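Local coordinates for protein beta-mannosidase (Trichoderma harzianum, PDB 4CVU) that probably hydrolyses beta-mannosidic bonds, releasing mannose from the non-reducing ends of beta-linked mannosides, as a fungal member of glycoside hydrolase family 2, at residues Q36-T41 with P150-N155; L59-A64 with Q85-T90; L771-L776 with A782-M787. All coordinates share one frame; numbering follows the deposited sequence.

Interaction 1: residues Q36-T41 with P150-N155; sequences QKWTVT and PVLSIN. With NAG (2-acetamido-2-deoxy-beta-D-glucopyranose), chain C.
Trp38 reaches across an intervening strand to meet Leu152 and Ile154, and that span is the whole contact: no hydrogen bond joins 36-41 to 150-155, and the nearest alpha carbons, those of Trp38 and Ser153, stay 9.1 Å apart. From CB the side chain sets out with CG anti to the carbonyl carbon (chi1 -66°), and the indole is laid across the neighbouring strand. On the pyrrole side NE1 gives its hydrogen to Leu33 O, which settles which way round the ring lies. On the benzene side CE3 passes 3.4 Å from Thr90 C, over the backbone of the strand between. CZ3 comes next, 3.6 Å from Leu152 O. The tip, CH2, does the apolar work, meeting Leu152 CD2 at 3.9 Å and, more loosely, Ile154 CD1 at 4.4 Å. Phe53 packs on the same indole.

At the other end of 150-155, Asn155 holds the first sugar of a glycan carried by Asn86. Its ND2 points almost straight at O7 of the sugar's acetamide (2.8 Å, 168°), its OD1 accepts from Asn86 ND2, and its carbonyl O takes a hydrogen bond from O6 at 2.9 Å. An alanine here would remove both side-chain bonds, and would probably leave the acetamide freer to turn, with the glycosylated amide of Asn86 lacking its acceptor.

In the galactose-binding-like domain, strand 87-91 runs antiparallel between 38-41 and 152-156. Trp38 bridges it on one side of this sheet, while strand 48-51 continues the sheet beyond 38-41, and strand 116-120 beyond 152-156, where Val118 touches Leu152.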
# COMPACT_ATOMS: atom_id res chain seq x y z
N GLN A 36 -17.69 -0.76 30.10
CA GLN A 36 -17.30 0.53 30.64
C GLN A 36 -16.63 1.33 29.54
O GLN A 36 -16.28 0.80 28.50
CB GLN A 36 -16.35 0.36 31.82
CG GLN A 36 -17.01 -0.27 33.04
CD GLN A 36 -18.20 0.51 33.55
OE1 GLN A 36 -18.13 1.73 33.70
NE2 GLN A 36 -19.30 -0.18 33.84
N LYS A 37 -16.43 2.61 29.79
CA LYS A 37 -15.95 3.51 28.76
C LYS A 37 -14.47 3.88 29.02
O LYS A 37 -14.14 4.43 30.08
CB LYS A 37 -16.88 4.73 28.72
CG LYS A 37 -16.33 5.97 28.02
CD LYS A 37 -16.68 6.08 26.55
CE LYS A 37 -16.22 7.43 25.99
NZ LYS A 37 -17.07 8.57 26.46
N TRP A 38 -13.60 3.57 28.06
CA TRP A 38 -12.14 3.70 28.22
C TRP A 38 -11.49 4.79 27.34
O TRP A 38 -11.84 4.95 26.16
CB TRP A 38 -11.46 2.34 27.94
CG TRP A 38 -11.82 1.32 28.97
CD1 TRP A 38 -12.82 0.41 28.89
CD2 TRP A 38 -11.22 1.14 30.25
NE1 TRP A 38 -12.87 -0.33 30.02
CE2 TRP A 38 -11.91 0.11 30.89
CE3 TRP A 38 -10.15 1.76 30.91
CZ2 TRP A 38 -11.57 -0.35 32.18
CZ3 TRP A 38 -9.82 1.32 32.19
CH2 TRP A 38 -10.53 0.27 32.81
N THR A 39 -10.51 5.47 27.90
CA THR A 39 -9.65 6.39 27.19
C THR A 39 -8.20 5.97 27.36
O THR A 39 -7.79 5.55 28.44
CB THR A 39 -9.82 7.84 27.69
OG1 THR A 39 -11.18 8.23 27.52
CG2 THR A 39 -8.96 8.81 26.91
N VAL A 40 -7.42 6.07 26.29
CA VAL A 40 -6.00 5.70 26.34
C VAL A 40 -5.13 6.92 26.15
O VAL A 40 -5.33 7.67 25.19
CB VAL A 40 -5.66 4.68 25.25
CG1 VAL A 40 -4.15 4.42 25.19
CG2 VAL A 40 -6.42 3.38 25.52
N THR A 41 -4.17 7.11 27.05
CA THR A 41 -3.25 8.24 27.00
C THR A 41 -1.81 7.73 27.04
O THR A 41 -1.53 6.72 27.67
CB THR A 41 -3.42 9.21 28.18
OG1 THR A 41 -3.45 8.47 29.40
CG2 THR A 41 -4.72 10.02 28.05
N PRO A 150 -16.08 5.82 41.22
CA PRO A 150 -14.64 5.56 41.13
C PRO A 150 -14.14 5.41 39.69
O PRO A 150 -14.83 4.87 38.84
CB PRO A 150 -14.48 4.26 41.93
CG PRO A 150 -15.79 3.57 41.82
CD PRO A 150 -16.84 4.62 41.61
N VAL A 151 -12.94 5.94 39.45
CA VAL A 151 -12.26 5.80 38.19
C VAL A 151 -11.22 4.69 38.38
O VAL A 151 -10.47 4.69 39.37
CB VAL A 151 -11.58 7.12 37.77
CG1 VAL A 151 -10.53 6.90 36.70
CG2 VAL A 151 -12.63 8.12 37.30
N LEU A 152 -11.25 3.73 37.46
CA LEU A 152 -10.24 2.69 37.37
C LEU A 152 -9.24 3.06 36.29
O LEU A 152 -9.64 3.35 35.16
CB LEU A 152 -10.90 1.36 37.01
CG LEU A 152 -9.98 0.17 36.73
CD1 LEU A 152 -9.05 -0.13 37.90
CD2 LEU A 152 -10.86 -1.03 36.43
N SER A 153 -7.96 3.08 36.65
CA SER A 153 -6.93 3.34 35.68
C SER A 153 -5.85 2.29 35.79
O SER A 153 -5.56 1.81 36.90
CB SER A 153 -6.33 4.74 35.83
OG SER A 153 -5.41 4.78 36.89
N ILE A 154 -5.27 1.94 34.64
CA ILE A 154 -4.23 0.93 34.55
C ILE A 154 -3.06 1.47 33.73
O ILE A 154 -3.12 1.57 32.49
CB ILE A 154 -4.76 -0.38 33.92
CG1 ILE A 154 -6.14 -0.73 34.49
CG2 ILE A 154 -3.79 -1.53 34.18
CD1 ILE A 154 -6.80 -1.90 33.81
N ASN A 155 -1.99 1.83 34.41
CA ASN A 155 -0.84 2.44 33.76
C ASN A 155 0.15 1.35 33.38
O ASN A 155 0.77 0.77 34.25
CB ASN A 155 -0.22 3.48 34.70
CG ASN A 155 0.96 4.20 34.09
OD1 ASN A 155 1.38 3.91 32.98
ND2 ASN A 155 1.50 5.16 34.83
C1 NAG C . 5.16 3.25 33.71
C2 NAG C . 5.10 4.26 34.89
C3 NAG C . 5.78 3.69 36.12
C4 NAG C . 5.30 2.27 36.44
C5 NAG C . 5.28 1.38 35.17
C6 NAG C . 4.62 0.00 35.43
C7 NAG C . 5.00 6.59 34.22
C8 NAG C . 5.71 7.86 33.85
N2 NAG C . 5.74 5.53 34.53
O3 NAG C . 5.53 4.55 37.21
O4 NAG C . 6.19 1.71 37.39
O5 NAG C . 4.60 2.02 34.11
O6 NAG C . 3.22 0.11 35.60
O7 NAG C . 3.79 6.57 34.21

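Interaction 2: residues L59-A64 with Q85-T90; sequences LDLHAA and QNWTYT. With CD (cadmium ion), chain M; NAG (2-acetamido-2-deoxy-beta-D-glucopyranose), chain C.
Two side chains of the helix, Asp60 and Leu61, meet Trp87 and Tyr89 of the strand. Gln85, just ahead of that strand, sets its OE1 above one face of the Trp87 indole, toward the rim; the same oxygen accepts from Glu43 N and Asn42 ND2. Asn86 turns the other way and carries the glycan through ND2, bonded to C1 of the sugar at 1.4 Å, as the first residue of an Asn-Trp-Thr sequon. Trp87 comes back to the helix. Leu61 CD1 makes an off-centre CH-pi contact with its six-membered ring, 3.6 Å from Trp87 CH2. The other branch, Leu61 CD2, lies 3.8 Å from Trp87 CH2, and Trp87 NE1 is held by Ile82 O. Past Thr88, Tyr89 sends its hydroxyl to the buried carboxylate of Asp60, OH to OD2 2.7 Å, meeting it from 45° above the carboxylate plane. Ser55 OG binds OD1 and Lys52 N adds a weak bond to OD2, so both carboxylate oxygens have partners.

From the helix His62 NE2 binds a cadmium ion at 2.3 Å together with three waters and Glu613 of the second subunit, so this part of the domain lies at the dimer contact. Helix 57-63 itself lies across one side of the sheet in which 87-91 pairs with 38-41 and 152-156, and Val40 fills in beside Asp60, Trp87 and Tyr89.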
# COMPACT_ATOMS: atom_id res chain seq x y z
N LEU A 59 -3.47 -1.33 18.91
CA LEU A 59 -4.77 -1.51 18.26
C LEU A 59 -5.66 -0.27 18.44
O LEU A 59 -6.36 0.10 17.52
CB LEU A 59 -5.49 -2.79 18.71
CG LEU A 59 -4.67 -4.10 18.57
CD1 LEU A 59 -5.47 -5.25 19.17
CD2 LEU A 59 -4.25 -4.35 17.12
N ASP A 60 -5.63 0.36 19.61
CA ASP A 60 -6.51 1.52 19.85
C ASP A 60 -5.99 2.77 19.12
O ASP A 60 -6.79 3.58 18.61
CB ASP A 60 -6.68 1.77 21.35
CG ASP A 60 -7.41 0.63 22.06
OD1 ASP A 60 -8.14 -0.13 21.41
OD2 ASP A 60 -7.23 0.48 23.28
N LEU A 61 -4.65 2.90 19.04
CA LEU A 61 -3.99 3.90 18.20
C LEU A 61 -4.29 3.75 16.70
O LEU A 61 -4.53 4.75 16.02
CB LEU A 61 -2.46 3.84 18.40
CG LEU A 61 -1.92 4.32 19.76
CD1 LEU A 61 -0.47 3.91 19.96
CD2 LEU A 61 -2.09 5.81 19.94
N HIS A 62 -4.27 2.53 16.19
CA HIS A 62 -4.62 2.27 14.80
C HIS A 62 -6.09 2.59 14.56
O HIS A 62 -6.41 3.25 13.59
CB HIS A 62 -4.35 0.83 14.42
CG HIS A 62 -4.78 0.50 13.03
ND1 HIS A 62 -4.29 1.17 11.94
CD2 HIS A 62 -5.62 -0.44 12.54
CE1 HIS A 62 -4.79 0.66 10.84
NE2 HIS A 62 -5.63 -0.28 11.18
N ALA A 63 -6.97 2.15 15.45
CA ALA A 63 -8.42 2.43 15.32
C ALA A 63 -8.72 3.93 15.22
O ALA A 63 -9.59 4.32 14.44
CB ALA A 63 -9.20 1.82 16.50
N ALA A 64 -8.00 4.76 15.98
CA ALA A 64 -8.20 6.23 15.95
C ALA A 64 -7.50 6.95 14.77
O ALA A 64 -7.66 8.15 14.61
CB ALA A 64 -7.75 6.86 17.27
N GLN A 85 7.41 3.69 25.49
CA GLN A 85 6.74 4.49 26.52
C GLN A 85 5.54 3.83 27.22
O GLN A 85 5.05 2.82 26.79
CB GLN A 85 6.31 5.83 25.96
CG GLN A 85 5.15 5.74 25.02
CD GLN A 85 4.80 7.08 24.43
OE1 GLN A 85 4.21 7.88 25.08
NE2 GLN A 85 5.17 7.31 23.18
N ASN A 86 5.10 4.41 28.32
CA ASN A 86 3.89 3.98 29.04
C ASN A 86 2.57 4.33 28.36
O ASN A 86 2.45 5.34 27.75
CB ASN A 86 3.81 4.57 30.45
CG ASN A 86 4.80 3.96 31.43
OD1 ASN A 86 5.91 3.66 31.08
ND2 ASN A 86 4.38 3.78 32.66
N TRP A 87 1.59 3.47 28.51
CA TRP A 87 0.23 3.73 28.05
C TRP A 87 -0.73 3.48 29.18
O TRP A 87 -0.68 2.45 29.82
CB TRP A 87 -0.13 2.84 26.82
CG TRP A 87 0.72 3.22 25.69
CD1 TRP A 87 1.97 2.72 25.41
CD2 TRP A 87 0.48 4.26 24.74
NE1 TRP A 87 2.50 3.37 24.33
CE2 TRP A 87 1.60 4.32 23.90
CE3 TRP A 87 -0.59 5.13 24.52
CZ2 TRP A 87 1.70 5.23 22.83
CZ3 TRP A 87 -0.52 6.01 23.45
CH2 TRP A 87 0.62 6.05 22.61
N THR A 88 -1.65 4.40 29.41
CA THR A 88 -2.57 4.25 30.51
C THR A 88 -3.98 4.14 29.99
O THR A 88 -4.44 5.01 29.20
CB THR A 88 -2.42 5.43 31.52
OG1 THR A 88 -1.12 5.37 32.12
CG2 THR A 88 -3.49 5.38 32.59
N TYR A 89 -4.66 3.08 30.44
CA TYR A 89 -6.09 2.84 30.18
C TYR A 89 -6.91 3.40 31.35
O TYR A 89 -6.77 2.95 32.48
CB TYR A 89 -6.35 1.34 30.01
CG TYR A 89 -6.02 0.83 28.60
CD1 TYR A 89 -4.71 0.73 28.17
CD2 TYR A 89 -7.03 0.45 27.73
CE1 TYR A 89 -4.41 0.29 26.89
CE2 TYR A 89 -6.76 -0.01 26.47
CZ TYR A 89 -5.45 -0.09 26.03
OH TYR A 89 -5.19 -0.53 24.73
N THR A 90 -7.77 4.39 31.08
CA THR A 90 -8.54 5.05 32.15
C THR A 90 -10.02 4.98 31.85
O THR A 90 -10.43 5.35 30.75
CB THR A 90 -8.14 6.53 32.25
OG1 THR A 90 -6.74 6.60 32.51
CG2 THR A 90 -8.92 7.25 33.36
CD CD M . -7.01 -1.51 9.84
C1 NAG C . 5.16 3.25 33.71
C2 NAG C . 5.10 4.26 34.89
C3 NAG C . 5.78 3.69 36.12
C4 NAG C . 5.30 2.27 36.44
C5 NAG C . 5.28 1.38 35.17
C6 NAG C . 4.62 0.00 35.43
C7 NAG C . 5.00 6.59 34.22
C8 NAG C . 5.71 7.86 33.85
N2 NAG C . 5.74 5.53 34.53
O3 NAG C . 5.53 4.55 37.21
O4 NAG C . 6.19 1.71 37.39
O5 NAG C . 4.60 2.02 34.11
O6 NAG C . 3.22 0.11 35.60
O7 NAG C . 3.79 6.57 34.21
O HOH W 1 -8.49 0.09 9.89
O HOH W 2 -8.45 -2.86 11.45
O HOH W 3 -5.54 -3.12 9.63

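Interaction 3: residues L771-L776 with A782-M787; sequences LTWVDL and ANNAGM
This is the mouth of a hairpin in the mannosidase Ig-like domain, where four successive residues, Asn783 to Gly786, take left-handed backbone angles in a turn held by backbone bonds from Ala785 N to Ala782 O, Gly786 N to Asn783 O and Met787 N to Asn784 O. The side-chain amide of Asn784 turns both its ends to the strand: OD1 accepts from Trp773 N in a nearly straight bond (2.9 Å, 176°), while ND2 gives one hydrogen to Leu771 O at 2.8 Å. The second hydrogen of ND2 goes to Met787 O, also at 2.8 Å and close to the amide plane. A water bonded to Trp773 O donates to OD1 as well, so four bonds grip this buried amide and fix its rotation.

The Trp773 indole is held from two directions. Ala785 CB sits over a face of the pyrrole ring, 4.0 Å from its centroid, and Met787 adds a Met-aromatic contact at the edge. With its CG anti to the backbone N (chi1 -177°) and a bend at chi3, Met787 brings SD to 3.4 Å from Trp773 NE1, a weak N-H...S bond. The same sulfur touches Leu771 CD1 at 4.1 Å.

On the backbone, Leu771 pairs with Lys789 and Trp773 with Ile781, so the loop bulges out between these pairings before strand 790-795 starts. Leu771 and Trp773 both pack on Leu822 of the adjoining strand 821-830. Across the sandwich, Met787 reaches Ile804 and Ala806 of strand 799-807 and Leu753 of strand 752-759.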
# COMPACT_ATOMS: atom_id res chain seq x y z
N LEU A 771 1.18 -48.07 -11.66
CA LEU A 771 2.46 -47.43 -11.94
C LEU A 771 2.57 -47.23 -13.45
O LEU A 771 2.90 -48.18 -14.19
CB LEU A 771 3.60 -48.32 -11.45
CG LEU A 771 3.53 -48.64 -9.95
CD1 LEU A 771 4.51 -49.74 -9.58
CD2 LEU A 771 3.79 -47.40 -9.12
N THR A 772 2.30 -46.00 -13.90
CA THR A 772 2.20 -45.68 -15.31
C THR A 772 3.28 -44.72 -15.78
O THR A 772 3.25 -43.54 -15.43
CB THR A 772 0.83 -45.03 -15.63
OG1 THR A 772 -0.21 -45.86 -15.12
CG2 THR A 772 0.65 -44.83 -17.15
N TRP A 773 4.20 -45.20 -16.62
CA TRP A 773 5.26 -44.38 -17.18
C TRP A 773 4.81 -43.77 -18.52
O TRP A 773 4.49 -44.50 -19.47
CB TRP A 773 6.52 -45.20 -17.41
CG TRP A 773 7.32 -45.52 -16.20
CD1 TRP A 773 7.31 -46.69 -15.49
CD2 TRP A 773 8.31 -44.69 -15.58
NE1 TRP A 773 8.21 -46.63 -14.45
CE2 TRP A 773 8.85 -45.42 -14.50
CE3 TRP A 773 8.80 -43.41 -15.84
CZ2 TRP A 773 9.85 -44.89 -13.65
CZ3 TRP A 773 9.79 -42.88 -14.99
CH2 TRP A 773 10.31 -43.63 -13.93
N VAL A 774 4.81 -42.43 -18.60
CA VAL A 774 4.55 -41.72 -19.84
C VAL A 774 5.66 -40.71 -20.11
O VAL A 774 6.40 -40.36 -19.20
CB VAL A 774 3.19 -41.01 -19.81
CG1 VAL A 774 2.08 -42.02 -19.56
CG2 VAL A 774 3.17 -39.92 -18.76
N ASP A 775 5.77 -40.24 -21.35
CA ASP A 775 6.62 -39.07 -21.66
C ASP A 775 5.81 -37.80 -21.38
O ASP A 775 4.63 -37.89 -21.04
CB ASP A 775 7.16 -39.13 -23.12
CG ASP A 775 6.06 -39.04 -24.19
OD1 ASP A 775 4.94 -38.56 -23.91
OD2 ASP A 775 6.31 -39.47 -25.35
N LEU A 776 6.41 -36.63 -21.53
CA LEU A 776 5.79 -35.37 -21.07
C LEU A 776 4.73 -34.80 -22.04
O LEU A 776 4.11 -33.75 -21.78
CB LEU A 776 6.86 -34.35 -20.69
CG LEU A 776 7.93 -34.92 -19.72
CD1 LEU A 776 9.04 -33.92 -19.42
CD2 LEU A 776 7.32 -35.38 -18.41
N ALA A 782 7.47 -47.26 -23.88
CA ALA A 782 7.31 -48.63 -24.37
C ALA A 782 7.57 -49.65 -23.27
O ALA A 782 8.60 -49.59 -22.60
CB ALA A 782 8.23 -48.88 -25.55
N ASN A 783 6.63 -50.56 -23.08
CA ASN A 783 6.70 -51.62 -22.06
C ASN A 783 6.72 -51.06 -20.64
O ASN A 783 7.25 -51.70 -19.72
CB ASN A 783 7.91 -52.53 -22.28
CG ASN A 783 7.99 -53.04 -23.71
OD1 ASN A 783 8.97 -52.81 -24.41
ND2 ASN A 783 6.93 -53.70 -24.15
N ASN A 784 6.13 -49.87 -20.48
CA ASN A 784 6.09 -49.19 -19.19
C ASN A 784 7.48 -49.05 -18.58
O ASN A 784 7.66 -49.21 -17.38
CB ASN A 784 5.17 -49.97 -18.24
CG ASN A 784 4.56 -49.09 -17.17
OD1 ASN A 784 4.14 -47.97 -17.44
ND2 ASN A 784 4.48 -49.62 -15.95
N ALA A 785 8.46 -48.74 -19.44
CA ALA A 785 9.86 -48.60 -19.07
C ALA A 785 10.46 -49.82 -18.35
O ALA A 785 11.46 -49.69 -17.66
CB ALA A 785 10.07 -47.36 -18.23
N GLY A 786 9.86 -50.99 -18.56
CA GLY A 786 10.32 -52.24 -17.94
C GLY A 786 9.75 -52.46 -16.54
O GLY A 786 10.18 -53.37 -15.84
N MET A 787 8.79 -51.63 -16.14
CA MET A 787 8.20 -51.73 -14.80
C MET A 787 6.77 -52.25 -14.89
O MET A 787 6.05 -51.96 -15.84
CB MET A 787 8.20 -50.35 -14.11
CG MET A 787 7.67 -50.37 -12.67
SD MET A 787 7.82 -48.79 -11.79
CE MET A 787 9.58 -48.74 -11.50
O HOH W 4 2.90 -46.72 -19.89

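How the interactions relate
Interactions 1 and 2 belong to one small region, their centres 11 Å apart. Strand 87-91, used by interaction 2, is the middle strand between the two of interaction 1, joined to them by probable backbone bonds such as Ile154 N to Tyr89 O (2.8 Å). Along the chain interaction 2 is nested within the span that interaction 1 closes, and both contacts lie beside the glycan on Asn86. Interaction 3 comes much later, in the Ig-like domain, about 73 and 66 Å from their centres and beyond the chain's centre: it belongs to a separate domain of this multidomain enzyme, joining a hairpin loop to its own strand.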